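Local atomic coordinates of putative sarcosine dimethylglycine methyltransferase (Galdieria sulphuraria, PDB entry 2O57), a protein that probably transfers methyl groups from S-adenosylmethionine to sarcosine and dimethylglycine. Residues A[97-102]-A[128-134]; A[154-160]-A[182-188]; A[249-253]-A[265-269]. All coordinates share one frame; numbering follows the deposited sequence.

How the contacts relate
Contacts 1 and 2 lie in the Rossmann-like methyltransferase domain, and contact 3 joins helices 235-251 and 262-280. Contact 2 joins two neighbouring parallel strands in the middle of the sheet, its centre about 6 Å from that of the chain. Contact 1 packs helix 95-104 against the turn leading to the outermost strand 134-138; its centre is about 19 Å from that of contact 2, yet the two touch where Leu100 CD1 meets Trp155 CE3 at 3.9 Å. Contact 3 stands apart, its nearest atoms about 12 Å from contact 2 and about 18 Å from contact 1. Ala97 belongs to a glycine-rich strand-turn-helix that Ala159 touches, possibly the cofactor-binding loop of the family.

Contact 1 (A[97-102]-A[128-134]); sequences ARFLVR and AGLADNI
Val101 points from helix 95-104 into the turn that leads to strand 134-138, and its two methyls divide the work. CG1, anti to the backbone N (chi1 169°), reaches Asn133 CB at 3.6 Å and also meets Leu130 CD2, while CG2 lies 3.6 Å from Ile134 CG1. Beside it, the aliphatic stem of Arg98 crosses Ile134 at about a right angle, and Arg98 CG comes within 3.5 Å of Ile134 CD1. The same Arg98 CG touches Leu130 CD1 at 3.7 Å, and Ala97 CB rests more loosely on Ile134 CG2. Beyond this stem the Arg98 chain bends at chi3 (-63°) and carries its guanidinium to Asn125 and to the carbonyl of Tyr93, so its polar end is spent on helix 115-128 and the glycine-rich turn.

The outer side is more open to solvent. Arg102, exposed, runs extended from CG to NE and lays one guanidinium face on Leu130, with CD1 3.9 Å above the plane and over its centre. Ala128 CB approaches the same group obliquely, 3.6 Å from Arg102 NH2. Here a water provides the polar link, accepting from Arg102 NH1 and donating to Ala128 O at 2.8 Å. Gly129, with positive phi, ends helix 115-128 in a Schellman motif, after which the chain turns and Leu130 points back at helix 95-104.

The contact thus ties an alpha helix of the Rossmann-like domain to the entry of an edge strand almost wholly by apolar packing. Both arginines serve it with carbon or a flat face, while the N-H groups of Arg98 are satisfied by neutral oxygens of Asn125 and Tyr93 and those of Arg102 in part by water.

Contact 2 (A[154-160]-A[182-188]); sequences IWSQDAF and VMAITDP
Two adjacent parallel strands at the heart of the Rossmann-like sheet, 151-157 and 181-190, make this contact, their short segments running 4.7 Å apart and only 10° from parallel. Ile154, Trp155, Ser156 and Gln157 pair with Met183, Ala184, Ile185 and Thr186. The backbone bonds alternate between the strands, from Ile154 N to Val182 O, Ala184 N to Ile154 O, Ser156 N to Ala184 O and Thr186 N to Ser156 O. A last one, Asp158 N to Thr186 O at 2.8 Å, comes from above the carbonyl plane, where the first strand breaks into a loop and Asp158 takes positive phi.

At this end Thr186 OG1, placed between its backbone N and carbonyl carbon (chi1 70°), donates to Asp158 OD1 at 2.8 Å, meeting it 53° out of the carboxylate plane. Trp286 NE1 binds the same oxygen and Val47 N the other, so both carboxylate oxygens have donors. A water joins Ser156 OG, Phe160 N and Thr186 O, bridging strand and loop; Ser156 OG also bonds the carbonyl oxygen of Leu89. The Asp187 carboxylate turns back to the loop, its OD2 3.4 Å from Phe160 CB; OD1 accepts from Leu161 N and OD2 bonds Tyr217 OH.

On the face bearing Ile154, Ser156, Met183 and Ile185, the selenium of selenomethionine Met183 packs 3.7 Å from Ile154 CG2. It also makes an oblique Met-aromatic contact with Phe160, whose CZ lies 4.0 Å from Ile185 CG2.

Helix 166-176 covers this face through Phe170 and Cys173, Phe170 meeting the Phe160 ring edge-to-face. Trp155 and Gln157 face helix 59-76 on the other side; strand 85-89 flanks the first strand, and the antiparallel strand 284-293 flanks the second.

Contact 3 (A[249-253]-A[265-269]); sequences LIKRS and QANMK
The carboxamide of Gln265 meets Ser253 with both its ends. Ser253 OG donates to Gln265 OE1 at 2.7 Å, arriving in the carbonyl plane on a lone pair, and Gln265 NE2 returns a bond of 3.1 Å to Ser253 O, its N-H...O angle 148°. A water gives OE1 a second donor and passes its other hydrogen to Leu249 O at 2.8 Å, while NE2 also reaches the carbonyl of Cys260. Four polar partners thus fix the rotation of the amide, which the Gln265 chain, extended beyond CG (chi2 -179°), carries across to the end of helix 235-251. With an alanine here, the Ser253 hydroxyl and carbonyl would probably lose these mates, and a gap would be likely to open beside Leu249.

Farther from this amide the contact turns apolar. Leu249 CD2 is set between residues of helix 262-280, 3.9 Å from Met268 CB and 3.8 Å from Lys269 N, while its CD1 rests more loosely on Gln265 CG. Met268, a selenomethionine, is extended beyond CG, its SE 4.1 Å from Leu249 CD2. Phe35 of helix 27-40 touches both Leu249 and Met268. At the exposed margin Ile250 CG1 crosses the bent Lys269 chain at about a right angle, touching CE at 4.0 Å.

The contact fastens two helices joined by a short connection that includes helix 253-256. A neutral amide pairs with backbone and hydroxyl groups where helix 235-251 gives out, so its polar atoms are answered without any charge, and Leu249 and Met268 provide the apolar packing beside it.

Contact 1 (A[97-102]-A[128-134])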
loop_
_atom_site.group_PDB
_atom_site.type_symbol
_atom_site.label_atom_id
_atom_site.label_comp_id
_atom_site.label_asym_id
_atom_site.label_seq_id
_atom_site.Cartn_x
_atom_site.Cartn_y
_atom_site.Cartn_z
ATOM N N ALA A 97 19.470 -2.417 7.632
ATOM C CA ALA A 97 20.666 -2.207 6.840
ATOM C C ALA A 97 21.317 -3.558 6.523
ATOM O O ALA A 97 21.669 -3.820 5.371
ATOM C CB ALA A 97 21.654 -1.293 7.549
ATOM N N ARG A 98 21.452 -4.411 7.539
ATOM C CA ARG A 98 21.975 -5.751 7.312
ATOM C C ARG A 98 21.091 -6.570 6.370
ATOM O O ARG A 98 21.619 -7.227 5.472
ATOM C CB ARG A 98 22.236 -6.512 8.622
ATOM C CG ARG A 98 23.508 -5.945 9.336
ATOM C CD ARG A 98 23.797 -6.647 10.663
ATOM N NE ARG A 98 22.720 -6.452 11.657
ATOM C CZ ARG A 98 22.601 -5.411 12.484
ATOM N NH1 ARG A 98 23.488 -4.413 12.436
ATOM N NH2 ARG A 98 21.576 -5.385 13.373
ATOM N N PHE A 99 19.768 -6.516 6.570
ATOM C CA PHE A 99 18.792 -7.164 5.648
ATOM C C PHE A 99 18.995 -6.719 4.173
ATOM O O PHE A 99 19.107 -7.552 3.260
ATOM C CB PHE A 99 17.371 -6.846 6.116
ATOM C CG PHE A 99 16.285 -7.228 5.140
ATOM C CD1 PHE A 99 15.807 -8.534 5.102
ATOM C CD2 PHE A 99 15.721 -6.278 4.289
ATOM C CE1 PHE A 99 14.794 -8.894 4.209
ATOM C CE2 PHE A 99 14.690 -6.616 3.395
ATOM C CZ PHE A 99 14.224 -7.915 3.362
ATOM N N LEU A 100 19.063 -5.411 3.945
ATOM C CA LEU A 100 19.232 -4.909 2.573
ATOM C C LEU A 100 20.598 -5.264 1.936
ATOM O O LEU A 100 20.695 -5.580 0.730
ATOM C CB LEU A 100 18.989 -3.398 2.555
ATOM C CG LEU A 100 17.568 -2.909 2.884
ATOM C CD1 LEU A 100 17.617 -1.385 2.874
ATOM C CD2 LEU A 100 16.571 -3.415 1.843
ATOM N N VAL A 101 21.655 -5.180 2.742
ATOM C CA VAL A 101 23.001 -5.498 2.273
ATOM C C VAL A 101 23.062 -6.997 1.870
ATOM O O VAL A 101 23.489 -7.310 0.751
ATOM C CB VAL A 101 24.098 -5.121 3.318
ATOM C CG1 VAL A 101 25.490 -5.706 2.913
ATOM C CG2 VAL A 101 24.152 -3.591 3.515
ATOM N N ARG A 102 22.612 -7.899 2.746
ATOM C CA ARG A 102 22.639 -9.344 2.425
ATOM C C ARG A 102 21.757 -9.658 1.203
ATOM O O ARG A 102 22.091 -10.541 0.411
ATOM C CB ARG A 102 22.193 -10.244 3.612
ATOM C CG ARG A 102 22.977 -10.106 4.944
ATOM C CD ARG A 102 22.381 -11.060 6.003
ATOM N NE ARG A 102 22.854 -10.856 7.382
ATOM C CZ ARG A 102 24.017 -11.327 7.809
ATOM N NH1 ARG A 102 24.787 -11.991 6.962
ATOM N NH2 ARG A 102 24.416 -11.151 9.062
ATOM N N ALA A 128 29.099 -9.689 11.724
ATOM C CA ALA A 128 28.470 -10.182 10.490
ATOM C C ALA A 128 29.457 -10.224 9.324
ATOM O O ALA A 128 29.204 -10.880 8.321
ATOM C CB ALA A 128 27.260 -9.310 10.124
ATOM N N GLY A 129 30.567 -9.515 9.463
ATOM C CA GLY A 129 31.495 -9.340 8.357
ATOM C C GLY A 129 30.911 -8.380 7.331
ATOM O O GLY A 129 31.206 -8.491 6.155
ATOM N N LEU A 130 30.085 -7.425 7.774
ATOM C CA LEU A 130 29.451 -6.489 6.834
ATOM C C LEU A 130 29.937 -5.044 6.961
ATOM O O LEU A 130 29.322 -4.101 6.417
ATOM C CB LEU A 130 27.916 -6.557 6.975
ATOM C CG LEU A 130 27.252 -7.925 6.694
ATOM C CD1 LEU A 130 25.750 -7.917 7.106
ATOM C CD2 LEU A 130 27.415 -8.339 5.197
ATOM N N ALA A 131 31.047 -4.864 7.677
ATOM C CA ALA A 131 31.501 -3.524 8.028
ATOM C C ALA A 131 32.021 -2.718 6.817
ATOM O O ALA A 131 32.038 -1.488 6.852
ATOM C CB ALA A 131 32.529 -3.594 9.125
ATOM N N ASP A 132 32.420 -3.398 5.740
ATOM C CA ASP A 132 32.770 -2.679 4.509
ATOM C C ASP A 132 31.538 -2.150 3.773
ATOM O O ASP A 132 31.680 -1.305 2.909
ATOM C CB ASP A 132 33.562 -3.562 3.561
ATOM C CG ASP A 132 34.899 -4.000 4.147
ATOM O OD1 ASP A 132 35.481 -3.253 4.975
ATOM O OD2 ASP A 132 35.349 -5.100 3.769
ATOM N N ASN A 133 30.347 -2.665 4.093
ATOM C CA ASN A 133 29.130 -2.223 3.410
ATOM C C ASN A 133 28.246 -1.321 4.234
ATOM O O ASN A 133 27.400 -0.616 3.680
ATOM C CB ASN A 133 28.290 -3.411 2.887
ATOM C CG ASN A 133 28.830 -3.994 1.561
ATOM O OD1 ASN A 133 28.158 -3.932 0.502
ATOM N ND2 ASN A 133 30.035 -4.567 1.617
ATOM N N ILE A 134 28.428 -1.337 5.554
ATOM C CA ILE A 134 27.556 -0.546 6.438
ATOM C C ILE A 134 28.382 0.406 7.313
ATOM O O ILE A 134 29.297 -0.023 8.031
ATOM C CB ILE A 134 26.634 -1.438 7.332
ATOM C CG1 ILE A 134 25.873 -2.480 6.488
ATOM C CG2 ILE A 134 25.630 -0.549 8.149
ATOM C CD1 ILE A 134 25.210 -3.600 7.350
HETATM O O HOH W 1 27.179 -12.492 7.256
#

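Contact 2 (A[154-160]-A[182-188])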
loop_
_atom_site.group_PDB
_atom_site.type_symbol
_atom_site.label_atom_id
_atom_site.label_comp_id
_atom_site.label_asym_id
_atom_site.label_seq_id
_atom_site.Cartn_x
_atom_site.Cartn_y
_atom_site.Cartn_z
ATOM N N ILE A 154 16.920 6.360 0.044
ATOM C CA ILE A 154 16.720 6.535 1.478
ATOM C C ILE A 154 15.633 5.547 1.949
ATOM O O ILE A 154 14.576 5.363 1.294
ATOM C CB ILE A 154 16.294 7.975 1.866
ATOM C CG1 ILE A 154 17.398 8.953 1.529
ATOM C CG2 ILE A 154 15.895 8.066 3.397
ATOM C CD1 ILE A 154 16.994 10.490 1.666
ATOM N N TRP A 155 15.888 4.952 3.111
ATOM C CA TRP A 155 14.983 4.009 3.750
ATOM C C TRP A 155 14.766 4.562 5.136
ATOM O O TRP A 155 15.756 4.917 5.831
ATOM C CB TRP A 155 15.707 2.670 3.846
ATOM C CG TRP A 155 15.071 1.534 4.671
ATOM C CD1 TRP A 155 15.120 1.361 6.038
ATOM C CD2 TRP A 155 14.372 0.396 4.150
ATOM N NE1 TRP A 155 14.500 0.174 6.399
ATOM C CE2 TRP A 155 14.027 -0.435 5.261
ATOM C CE3 TRP A 155 14.017 -0.016 2.853
ATOM C CZ2 TRP A 155 13.334 -1.652 5.111
ATOM C CZ3 TRP A 155 13.316 -1.230 2.692
ATOM C CH2 TRP A 155 13.008 -2.047 3.825
ATOM N N SER A 156 13.503 4.664 5.560
ATOM C CA SER A 156 13.242 5.113 6.940
ATOM C C SER A 156 11.972 4.452 7.470
ATOM O O SER A 156 10.878 4.718 6.979
ATOM C CB SER A 156 13.114 6.643 6.964
ATOM O OG SER A 156 12.967 7.111 8.293
ATOM N N GLN A 157 12.099 3.638 8.497
ATOM C CA GLN A 157 10.950 2.917 9.048
ATOM C C GLN A 157 10.586 3.439 10.430
ATOM O O GLN A 157 11.368 3.282 11.397
ATOM C CB GLN A 157 11.263 1.435 9.137
ATOM C CG GLN A 157 11.272 0.738 7.789
ATOM C CD GLN A 157 11.675 -0.731 7.949
ATOM O OE1 GLN A 157 12.761 -1.044 8.435
ATOM N NE2 GLN A 157 10.809 -1.615 7.549
ATOM N N ASP A 158 9.434 4.108 10.484
ATOM C CA ASP A 158 8.783 4.565 11.734
ATOM C C ASP A 158 9.628 5.563 12.523
ATOM O O ASP A 158 9.483 5.686 13.726
ATOM C CB ASP A 158 8.410 3.355 12.617
ATOM C CG ASP A 158 7.490 2.357 11.884
ATOM O OD1 ASP A 158 6.936 2.717 10.810
ATOM O OD2 ASP A 158 7.318 1.238 12.405
ATOM N N ALA A 159 10.495 6.283 11.830
ATOM C CA ALA A 159 11.392 7.243 12.493
ATOM C C ALA A 159 10.895 8.690 12.460
ATOM O O ALA A 159 11.249 9.482 13.340
ATOM C CB ALA A 159 12.762 7.165 11.858
ATOM N N PHE A 160 10.169 9.067 11.407
ATOM C CA PHE A 160 9.761 10.483 11.198
ATOM C C PHE A 160 8.739 10.906 12.269
ATOM O O PHE A 160 8.648 12.089 12.599
ATOM C CB PHE A 160 9.121 10.664 9.807
ATOM C CG PHE A 160 10.102 10.738 8.626
ATOM C CD1 PHE A 160 11.422 10.244 8.692
ATOM C CD2 PHE A 160 9.681 11.325 7.435
ATOM C CE1 PHE A 160 12.281 10.313 7.572
ATOM C CE2 PHE A 160 10.518 11.404 6.328
ATOM C CZ PHE A 160 11.838 10.894 6.399
ATOM N N VAL A 182 15.401 7.529 -4.881
ATOM C CA VAL A 182 14.075 7.132 -4.434
ATOM C C VAL A 182 14.085 7.020 -2.905
ATOM O O VAL A 182 15.047 6.499 -2.327
ATOM C CB VAL A 182 13.611 5.795 -5.116
ATOM C CG1 VAL A 182 12.274 5.271 -4.519
ATOM C CG2 VAL A 182 13.389 6.015 -6.622
HETATM N N MSE A 183 13.030 7.509 -2.258
HETATM C CA MSE A 183 12.933 7.335 -0.814
HETATM C C MSE A 183 11.738 6.479 -0.453
HETATM O O MSE A 183 10.612 6.769 -0.889
HETATM C CB MSE A 183 12.804 8.686 -0.115
HETATM C CG MSE A 183 12.513 8.525 1.386
HETATM SE SE MSE A 183 12.941 10.067 2.494
HETATM C CE MSE A 183 11.551 11.215 1.991
ATOM N N ALA A 184 11.958 5.478 0.391
ATOM C CA ALA A 184 10.863 4.655 0.911
ATOM C C ALA A 184 10.746 4.878 2.421
ATOM O O ALA A 184 11.721 4.688 3.163
ATOM C CB ALA A 184 11.085 3.159 0.586
ATOM N N ILE A 185 9.559 5.287 2.879
ATOM C CA ILE A 185 9.331 5.530 4.314
ATOM C C ILE A 185 8.098 4.822 4.805
ATOM O O ILE A 185 7.172 4.510 4.010
ATOM C CB ILE A 185 9.214 7.036 4.694
ATOM C CG1 ILE A 185 7.921 7.681 4.121
ATOM C CG2 ILE A 185 10.452 7.783 4.244
ATOM C CD1 ILE A 185 7.640 9.077 4.720
ATOM N N THR A 186 8.095 4.532 6.105
ATOM C CA THR A 186 6.897 4.084 6.814
ATOM C C THR A 186 6.804 4.936 8.094
ATOM O O THR A 186 7.829 5.406 8.592
ATOM C CB THR A 186 6.873 2.535 7.180
ATOM O OG1 THR A 186 7.839 2.193 8.213
ATOM C CG2 THR A 186 6.970 1.624 5.965
ATOM N N ASP A 187 5.593 5.168 8.601
ATOM C CA ASP A 187 5.445 5.954 9.824
ATOM C C ASP A 187 4.070 5.722 10.409
ATOM O O ASP A 187 3.054 5.801 9.693
ATOM C CB ASP A 187 5.610 7.446 9.472
ATOM C CG ASP A 187 6.310 8.264 10.583
ATOM O OD1 ASP A 187 7.121 7.705 11.345
ATOM O OD2 ASP A 187 6.054 9.489 10.645
ATOM N N PRO A 188 4.002 5.490 11.724
ATOM C CA PRO A 188 2.685 5.627 12.342
ATOM C C PRO A 188 2.245 7.073 12.129
ATOM O O PRO A 188 3.095 8.006 12.147
ATOM C CB PRO A 188 2.963 5.389 13.826
ATOM C CG PRO A 188 4.283 4.574 13.867
ATOM C CD PRO A 188 5.070 5.169 12.706
HETATM O O HOH W 2 10.151 7.030 9.126
#

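Contact 3 (A[249-253]-A[265-269])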
loop_
_atom_site.group_PDB
_atom_site.type_symbol
_atom_site.label_atom_id
_atom_site.label_comp_id
_atom_site.label_asym_id
_atom_site.label_seq_id
_atom_site.Cartn_x
_atom_site.Cartn_y
_atom_site.Cartn_z
ATOM N N LEU A 249 4.214 -7.355 26.106
ATOM C CA LEU A 249 4.629 -6.576 27.280
ATOM C C LEU A 249 4.007 -7.214 28.565
ATOM O O LEU A 249 4.654 -7.328 29.621
ATOM C CB LEU A 249 4.196 -5.117 27.108
ATOM C CG LEU A 249 4.326 -4.159 28.314
ATOM C CD1 LEU A 249 5.816 -4.076 28.711
ATOM C CD2 LEU A 249 3.803 -2.768 28.012
ATOM N N ILE A 250 2.746 -7.615 28.462
ATOM C CA ILE A 250 2.054 -8.258 29.601
ATOM C C ILE A 250 2.706 -9.616 29.884
ATOM O O ILE A 250 3.010 -9.952 31.046
ATOM C CB ILE A 250 0.524 -8.348 29.334
ATOM C CG1 ILE A 250 -0.081 -6.942 29.460
ATOM C CG2 ILE A 250 -0.145 -9.361 30.302
ATOM C CD1 ILE A 250 -1.536 -6.815 28.881
ATOM N N LYS A 251 2.965 -10.371 28.825
ATOM C CA LYS A 251 3.603 -11.682 28.961
ATOM C C LYS A 251 4.931 -11.603 29.731
ATOM O O LYS A 251 5.228 -12.467 30.580
ATOM C CB LYS A 251 3.865 -12.276 27.587
ATOM C CG LYS A 251 4.593 -13.606 27.628
ATOM C CD LYS A 251 4.473 -14.404 26.328
ATOM C CE LYS A 251 5.189 -15.760 26.506
ATOM N NZ LYS A 251 5.651 -16.334 25.184
ATOM N N ARG A 252 5.737 -10.592 29.400
ATOM C CA ARG A 252 7.105 -10.479 29.928
ATOM C C ARG A 252 7.256 -9.601 31.160
ATOM O O ARG A 252 8.378 -9.297 31.557
ATOM C CB ARG A 252 7.997 -9.894 28.842
ATOM C CG ARG A 252 7.923 -10.619 27.503
ATOM C CD ARG A 252 8.922 -11.714 27.498
ATOM N NE ARG A 252 9.105 -12.260 26.177
ATOM C CZ ARG A 252 10.020 -13.160 25.873
ATOM N NH1 ARG A 252 10.852 -13.617 26.814
ATOM N NH2 ARG A 252 10.102 -13.600 24.625
ATOM N N SER A 253 6.141 -9.169 31.734
ATOM C CA SER A 253 6.091 -8.223 32.854
ATOM C C SER A 253 7.063 -8.494 33.995
ATOM O O SER A 253 7.834 -7.614 34.354
ATOM C CB SER A 253 4.673 -8.134 33.441
ATOM O OG SER A 253 4.643 -7.159 34.484
ATOM N N GLN A 265 6.027 0.246 32.785
ATOM C CA GLN A 265 5.189 -0.719 32.062
ATOM C C GLN A 265 3.773 -0.200 31.948
ATOM O O GLN A 265 3.156 -0.275 30.885
ATOM C CB GLN A 265 5.179 -2.085 32.748
ATOM C CG GLN A 265 6.502 -2.821 32.617
ATOM C CD GLN A 265 6.475 -4.184 33.273
ATOM O OE1 GLN A 265 5.504 -4.933 33.126
ATOM N NE2 GLN A 265 7.538 -4.514 34.020
ATOM N N ALA A 266 3.270 0.353 33.045
ATOM C CA ALA A 266 1.917 0.890 33.067
ATOM C C ALA A 266 1.797 2.037 32.055
ATOM O O ALA A 266 0.847 2.044 31.289
ATOM C CB ALA A 266 1.501 1.299 34.500
ATOM N N ASN A 267 2.787 2.946 32.000
ATOM C CA ASN A 267 2.821 4.065 31.040
ATOM C C ASN A 267 2.918 3.586 29.590
ATOM O O ASN A 267 2.248 4.144 28.704
ATOM C CB ASN A 267 4.023 5.012 31.269
ATOM C CG ASN A 267 3.917 5.818 32.574
ATOM O OD1 ASN A 267 2.826 6.111 33.040
ATOM N ND2 ASN A 267 5.069 6.195 33.147
HETATM N N MSE A 268 3.777 2.597 29.348
HETATM C CA MSE A 268 3.883 2.012 27.983
HETATM C C MSE A 268 2.550 1.406 27.527
HETATM O O MSE A 268 2.107 1.655 26.414
HETATM C CB MSE A 268 4.977 0.959 27.897
HETATM C CG MSE A 268 5.246 0.571 26.394
HETATM SE SE MSE A 268 6.740 -0.607 26.206
HETATM C CE MSE A 268 6.365 -1.153 24.384
ATOM N N LYS A 269 1.960 0.561 28.367
ATOM C CA LYS A 269 0.658 -0.071 28.107
ATOM C C LYS A 269 -0.428 0.979 27.786
ATOM O O LYS A 269 -1.211 0.821 26.819
ATOM C CB LYS A 269 0.304 -0.944 29.332
ATOM C CG LYS A 269 -0.919 -1.840 29.262
ATOM C CD LYS A 269 -1.113 -2.647 30.596
ATOM C CE LYS A 269 0.193 -3.320 31.055
ATOM N NZ LYS A 269 0.127 -3.971 32.434
HETATM O O HOH W 3 3.497 -5.587 31.481
#